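Local coordinates for NikO protein (PDB 4FQD) that is an enolpyruvyl transferase of nikkomycin biosynthesis, related to MurA, and probably transfers the enolpyruvyl group of phosphoenolpyruvate to a nucleotide acceptor, at residues Q168-Y180 against M202-P215. The protein carries 4 engineered substitutions. Residues are numbered along the deposited sequence; the frame is centred on the assembly and turned at random.
Sequences QRLTPCTIDMLDY and MGAVTHGTTTLQHP
Strands 174-176 and 209-213 run parallel, joined by a ladder in which Thr211 N bonds Cys173 O, Ile175 N bonds Thr211 O, Gln213 N bonds Ile175 O and, at 2.7 Å, Met177 N bonds Gln213 O. One water links the hydroxyls of Thr174 and Thr211 with Thr209 O; another joins Leu170 O to His207 N. Where the ladder ends, His214 ND1 donates to Asp176 OD1 (2.8 Å); OD1 lies close to the imidazole plane, whereas ND1 comes in on the syn side, tilted 27° out of the carboxylate plane. From the opposite face of that carboxylate, Leu178 N reaches the same Asp176 OD1 (3.3 Å), closing an Asx turn. An alanine in place of Asp176 would probably leave both donors without their acceptor and the imidazole freer to turn. Leu178 CD1 sits over one face of the His214 ring in a CH-pi contact, 3.8 Å from its centroid. Among apolar contacts, Met177, its chain folded back at chi2 (-59°), brings CE to Leu212 CD2 (3.6 Å), and Leu170 CD2 meets Met202 CE (3.8 Å). Pro172 CG rests against Gly208 CA (3.7 Å), where a CB would clash. The pairing closes a beta-alpha-beta crossover through helix 192-204, whose Val196 and Ala199 touch Met177; strand 242-248 flanks strand 209-213 antiparallel on its other side.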
loop_
_atom_site.group_PDB
_atom_site.type_symbol
_atom_site.label_atom_id
_atom_site.label_comp_id
_atom_site.label_asym_id
_atom_site.label_seq_id
_atom_site.Cartn_x
_atom_site.Cartn_y
_atom_site.Cartn_z
ATOM N N GLN A 168 25.347 26.304 25.322
ATOM C CA GLN A 168 25.443 27.104 26.537
ATOM C C GLN A 168 24.105 27.151 27.263
ATOM O O GLN A 168 24.049 27.075 28.491
ATOM C CB GLN A 168 25.918 28.523 26.219
ATOM C CG GLN A 168 27.411 28.720 26.389
ATOM C CD GLN A 168 27.881 28.369 27.787
ATOM O OE1 GLN A 168 28.467 27.309 28.008
ATOM N NE2 GLN A 168 27.625 29.259 28.739
ATOM N N ARG A 169 23.030 27.280 26.495
ATOM C CA ARG A 169 21.684 27.269 27.055
ATOM C C ARG A 169 20.693 26.655 26.073
ATOM O O ARG A 169 20.758 26.902 24.868
ATOM C CB ARG A 169 21.241 28.682 27.441
ATOM C CG ARG A 169 21.152 29.645 26.271
ATOM C CD ARG A 169 20.376 30.897 26.636
ATOM N NE ARG A 169 20.154 31.750 25.473
ATOM C CZ ARG A 169 18.992 32.321 25.175
ATOM N NH1 ARG A 169 17.938 32.136 25.959
ATOM N NH2 ARG A 169 18.883 33.082 24.094
ATOM N N LEU A 170 19.780 25.846 26.596
ATOM C CA LEU A 170 18.757 25.223 25.771
ATOM C C LEU A 170 17.477 26.049 25.806
ATOM O O LEU A 170 17.090 26.565 26.853
ATOM C CB LEU A 170 18.483 23.796 26.247
ATOM C CG LEU A 170 19.677 22.840 26.204
ATOM C CD1 LEU A 170 19.304 21.487 26.786
ATOM C CD2 LEU A 170 20.190 22.693 24.781
ATOM N N THR A 171 16.829 26.178 24.654
ATOM C CA THR A 171 15.595 26.946 24.555
ATOM C C THR A 171 14.465 26.091 23.993
ATOM O O THR A 171 14.689 25.270 23.104
ATOM C CB THR A 171 15.782 28.188 23.666
ATOM O OG1 THR A 171 16.252 27.785 22.374
ATOM C CG2 THR A 171 16.785 29.145 24.292
ATOM N N PRO A 172 13.242 26.280 24.515
ATOM C CA PRO A 172 12.072 25.532 24.047
ATOM C C PRO A 172 11.727 25.898 22.608
ATOM O O PRO A 172 12.201 26.912 22.096
ATOM C CB PRO A 172 10.961 25.992 24.995
ATOM C CG PRO A 172 11.398 27.337 25.457
ATOM C CD PRO A 172 12.890 27.242 25.574
ATOM N N CYS A 173 10.927 25.055 21.960
ATOM C CA CYS A 173 10.582 25.249 20.555
ATOM C C CYS A 173 9.249 24.579 20.206
ATOM O O CYS A 173 8.766 23.718 20.941
ATOM C CB CYS A 173 11.705 24.711 19.660
ATOM S SG CYS A 173 11.506 25.062 17.899
ATOM N N THR A 174 8.654 24.988 19.089
ATOM C CA THR A 174 7.424 24.379 18.604
ATOM C C THR A 174 7.710 23.671 17.285
ATOM O O THR A 174 7.964 24.319 16.271
ATOM C CB THR A 174 6.332 25.436 18.381
ATOM O OG1 THR A 174 6.093 26.137 19.608
ATOM C CG2 THR A 174 5.040 24.785 17.904
ATOM N N ILE A 175 7.677 22.342 17.302
ATOM C CA ILE A 175 8.058 21.562 16.129
ATOM C C ILE A 175 6.929 20.680 15.611
ATOM O O ILE A 175 6.245 20.011 16.385
ATOM C CB ILE A 175 9.257 20.643 16.429
ATOM C CG1 ILE A 175 10.324 21.381 17.240
ATOM C CG2 ILE A 175 9.839 20.087 15.138
ATOM C CD1 ILE A 175 11.498 20.503 17.629
ATOM N N ASP A 176 6.745 20.682 14.295
ATOM C CA ASP A 176 5.867 19.723 13.646
ATOM C C ASP A 176 6.720 18.536 13.217
ATOM O O ASP A 176 7.614 18.679 12.386
ATOM C CB ASP A 176 5.188 20.355 12.431
ATOM C CG ASP A 176 3.987 19.558 11.951
ATOM O OD1 ASP A 176 3.919 18.342 12.228
ATOM O OD2 ASP A 176 3.107 20.153 11.294
ATOM N N MET A 177 6.444 17.367 13.787
ATOM C CA MET A 177 7.260 16.179 13.533
ATOM C C MET A 177 7.166 15.669 12.099
ATOM O O MET A 177 7.954 14.817 11.689
ATOM C CB MET A 177 6.911 15.063 14.519
ATOM C CG MET A 177 7.330 15.372 15.938
ATOM S SD MET A 177 9.107 15.658 16.013
ATOM C CE MET A 177 9.172 17.080 17.082
ATOM N N LEU A 178 6.208 16.189 11.339
ATOM C CA LEU A 178 6.078 15.824 9.933
ATOM C C LEU A 178 7.234 16.392 9.114
ATOM O O LEU A 178 7.438 16.017 7.959
ATOM C CB LEU A 178 4.737 16.298 9.371
ATOM C CG LEU A 178 3.497 15.678 10.018
ATOM C CD1 LEU A 178 2.234 16.091 9.279
ATOM C CD2 LEU A 178 3.623 14.164 10.072
ATOM N N ASP A 179 7.989 17.296 9.728
ATOM C CA ASP A 179 9.206 17.833 9.134
ATOM C C ASP A 179 10.255 16.738 8.968
ATOM O O ASP A 179 11.193 16.874 8.183
ATOM C CB ASP A 179 9.769 18.951 10.010
ATOM C CG ASP A 179 8.994 20.248 9.874
ATOM O OD1 ASP A 179 7.874 20.227 9.319
ATOM O OD2 ASP A 179 9.510 21.291 10.326
ATOM N N TYR A 180 10.086 15.650 9.712
ATOM C CA TYR A 180 11.046 14.556 9.696
ATOM C C TYR A 180 10.440 13.270 9.141
ATOM O O TYR A 180 10.829 12.171 9.533
ATOM C CB TYR A 180 11.606 14.334 11.100
ATOM C CG TYR A 180 12.197 15.587 11.702
ATOM C CD1 TYR A 180 13.505 15.964 11.424
ATOM C CD2 TYR A 180 11.443 16.404 12.535
ATOM C CE1 TYR A 180 14.048 17.112 11.967
ATOM C CE2 TYR A 180 11.977 17.554 13.081
ATOM C CZ TYR A 180 13.280 17.904 12.793
ATOM O OH TYR A 180 13.814 19.048 13.337
ATOM N N MET A 202 14.885 16.318 24.634
ATOM C CA MET A 202 15.354 17.700 24.658
ATOM C C MET A 202 14.355 18.612 25.359
ATOM O O MET A 202 14.740 19.550 26.054
ATOM C CB MET A 202 15.615 18.209 23.238
ATOM C CG MET A 202 16.802 17.557 22.548
ATOM S SD MET A 202 18.351 17.810 23.435
ATOM C CE MET A 202 18.493 19.595 23.375
ATOM N N GLY A 203 13.070 18.328 25.171
ATOM C CA GLY A 203 12.017 19.122 25.778
ATOM C C GLY A 203 11.993 19.010 27.290
ATOM O O GLY A 203 11.637 19.961 27.984
ATOM N N ALA A 204 12.381 17.846 27.801
ATOM C CA ALA A 204 12.356 17.593 29.238
ATOM C C ALA A 204 13.558 18.203 29.956
ATOM O O ALA A 204 13.472 18.561 31.131
ATOM C CB ALA A 204 12.272 16.099 29.513
ATOM N N VAL A 205 14.677 18.318 29.246
ATOM C CA VAL A 205 15.896 18.867 29.831
ATOM C C VAL A 205 16.063 20.345 29.495
ATOM O O VAL A 205 17.145 20.910 29.655
ATOM C CB VAL A 205 17.147 18.097 29.363
ATOM C CG1 VAL A 205 17.103 16.660 29.863
ATOM C CG2 VAL A 205 17.262 18.138 27.847
ATOM N N THR A 206 14.983 20.965 29.032
ATOM C CA THR A 206 15.002 22.373 28.657
ATOM C C THR A 206 14.021 23.177 29.506
ATOM O O THR A 206 12.912 22.724 29.780
ATOM C CB THR A 206 14.643 22.550 27.167
ATOM O OG1 THR A 206 15.608 21.864 26.358
ATOM C CG2 THR A 206 14.620 24.021 26.778
ATOM N N HIS A 207 14.439 24.365 29.930
ATOM C CA HIS A 207 13.552 25.276 30.642
ATOM C C HIS A 207 12.612 25.970 29.665
ATOM O O HIS A 207 13.047 26.771 28.839
ATOM C CB HIS A 207 14.364 26.323 31.406
ATOM C CG HIS A 207 15.228 25.747 32.481
ATOM N ND1 HIS A 207 16.220 26.471 33.112
ATOM C CD2 HIS A 207 15.254 24.516 33.045
ATOM C CE1 HIS A 207 16.813 25.716 34.011
ATOM N NE2 HIS A 207 16.246 24.518 33.991
ATOM N N GLY A 208 11.324 25.662 29.758
ATOM C CA GLY A 208 10.340 26.282 28.890
ATOM C C GLY A 208 9.345 25.293 28.317
ATOM O O GLY A 208 9.477 24.083 28.502
ATOM N N THR A 209 8.344 25.814 27.614
ATOM C CA THR A 209 7.293 24.981 27.044
ATOM C C THR A 209 7.614 24.554 25.614
ATOM O O THR A 209 7.723 25.387 24.716
ATOM C CB THR A 209 5.934 25.703 27.061
ATOM O OG1 THR A 209 5.525 25.920 28.418
ATOM C CG2 THR A 209 4.881 24.871 26.350
ATOM N N THR A 210 7.764 23.249 25.417
ATOM C CA THR A 210 8.012 22.694 24.094
ATOM C C THR A 210 6.762 21.977 23.593
ATOM O O THR A 210 6.171 21.169 24.308
ATOM C CB THR A 210 9.205 21.716 24.109
ATOM O OG1 THR A 210 10.405 22.428 24.438
ATOM C CG2 THR A 210 9.376 21.051 22.754
ATOM N N THR A 211 6.359 22.284 22.365
ATOM C CA THR A 211 5.159 21.692 21.788
ATOM C C THR A 211 5.481 20.886 20.535
ATOM O O THR A 211 6.001 21.423 19.556
ATOM C CB THR A 211 4.114 22.768 21.445
ATOM O OG1 THR A 211 3.840 23.558 22.610
ATOM C CG2 THR A 211 2.824 22.124 20.958
ATOM N N LEU A 212 5.167 19.595 20.571
ATOM C CA LEU A 212 5.445 18.709 19.447
ATOM C C LEU A 212 4.167 18.358 18.696
ATOM O O LEU A 212 3.129 18.092 19.302
ATOM C CB LEU A 212 6.146 17.438 19.926
ATOM C CG LEU A 212 7.373 17.652 20.813
ATOM C CD1 LEU A 212 8.067 16.330 21.108
ATOM C CD2 LEU A 212 8.335 18.645 20.179
ATOM N N GLN A 213 4.249 18.352 17.370
ATOM C CA GLN A 213 3.078 18.116 16.536
ATOM C C GLN A 213 3.208 16.842 15.710
ATOM O O GLN A 213 4.264 16.572 15.144
ATOM C CB GLN A 213 2.851 19.306 15.609
ATOM C CG GLN A 213 1.400 19.603 15.377
ATOM C CD GLN A 213 0.714 20.100 16.632
ATOM O OE1 GLN A 213 -0.442 19.770 16.890
ATOM N NE2 GLN A 213 1.420 20.914 17.412
ATOM N N HIS A 214 2.119 16.079 15.638
ATOM C CA HIS A 214 2.086 14.807 14.911
ATOM C C HIS A 214 3.213 13.860 15.320
ATOM O O HIS A 214 4.081 13.540 14.507
ATOM C CB HIS A 214 2.135 15.045 13.399
ATOM C CG HIS A 214 1.092 15.994 12.897
ATOM N ND1 HIS A 214 1.381 17.285 12.518
ATOM C CD2 HIS A 214 -0.242 15.836 12.714
ATOM C CE1 HIS A 214 0.273 17.885 12.121
ATOM N NE2 HIS A 214 -0.727 17.029 12.231
ATOM N N PRO A 215 3.201 13.401 16.580
ATOM C CA PRO A 215 4.306 12.581 17.085
ATOM C C PRO A 215 4.200 11.111 16.686
ATOM O O PRO A 215 3.132 10.643 16.289
ATOM C CB PRO A 215 4.156 12.716 18.599
ATOM C CG PRO A 215 2.687 12.860 18.799
ATOM C CD PRO A 215 2.168 13.625 17.607
HETATM O O HOH W 1 16.941 25.318 29.380
HETATM O O HOH W 2 5.635 25.778 22.438
#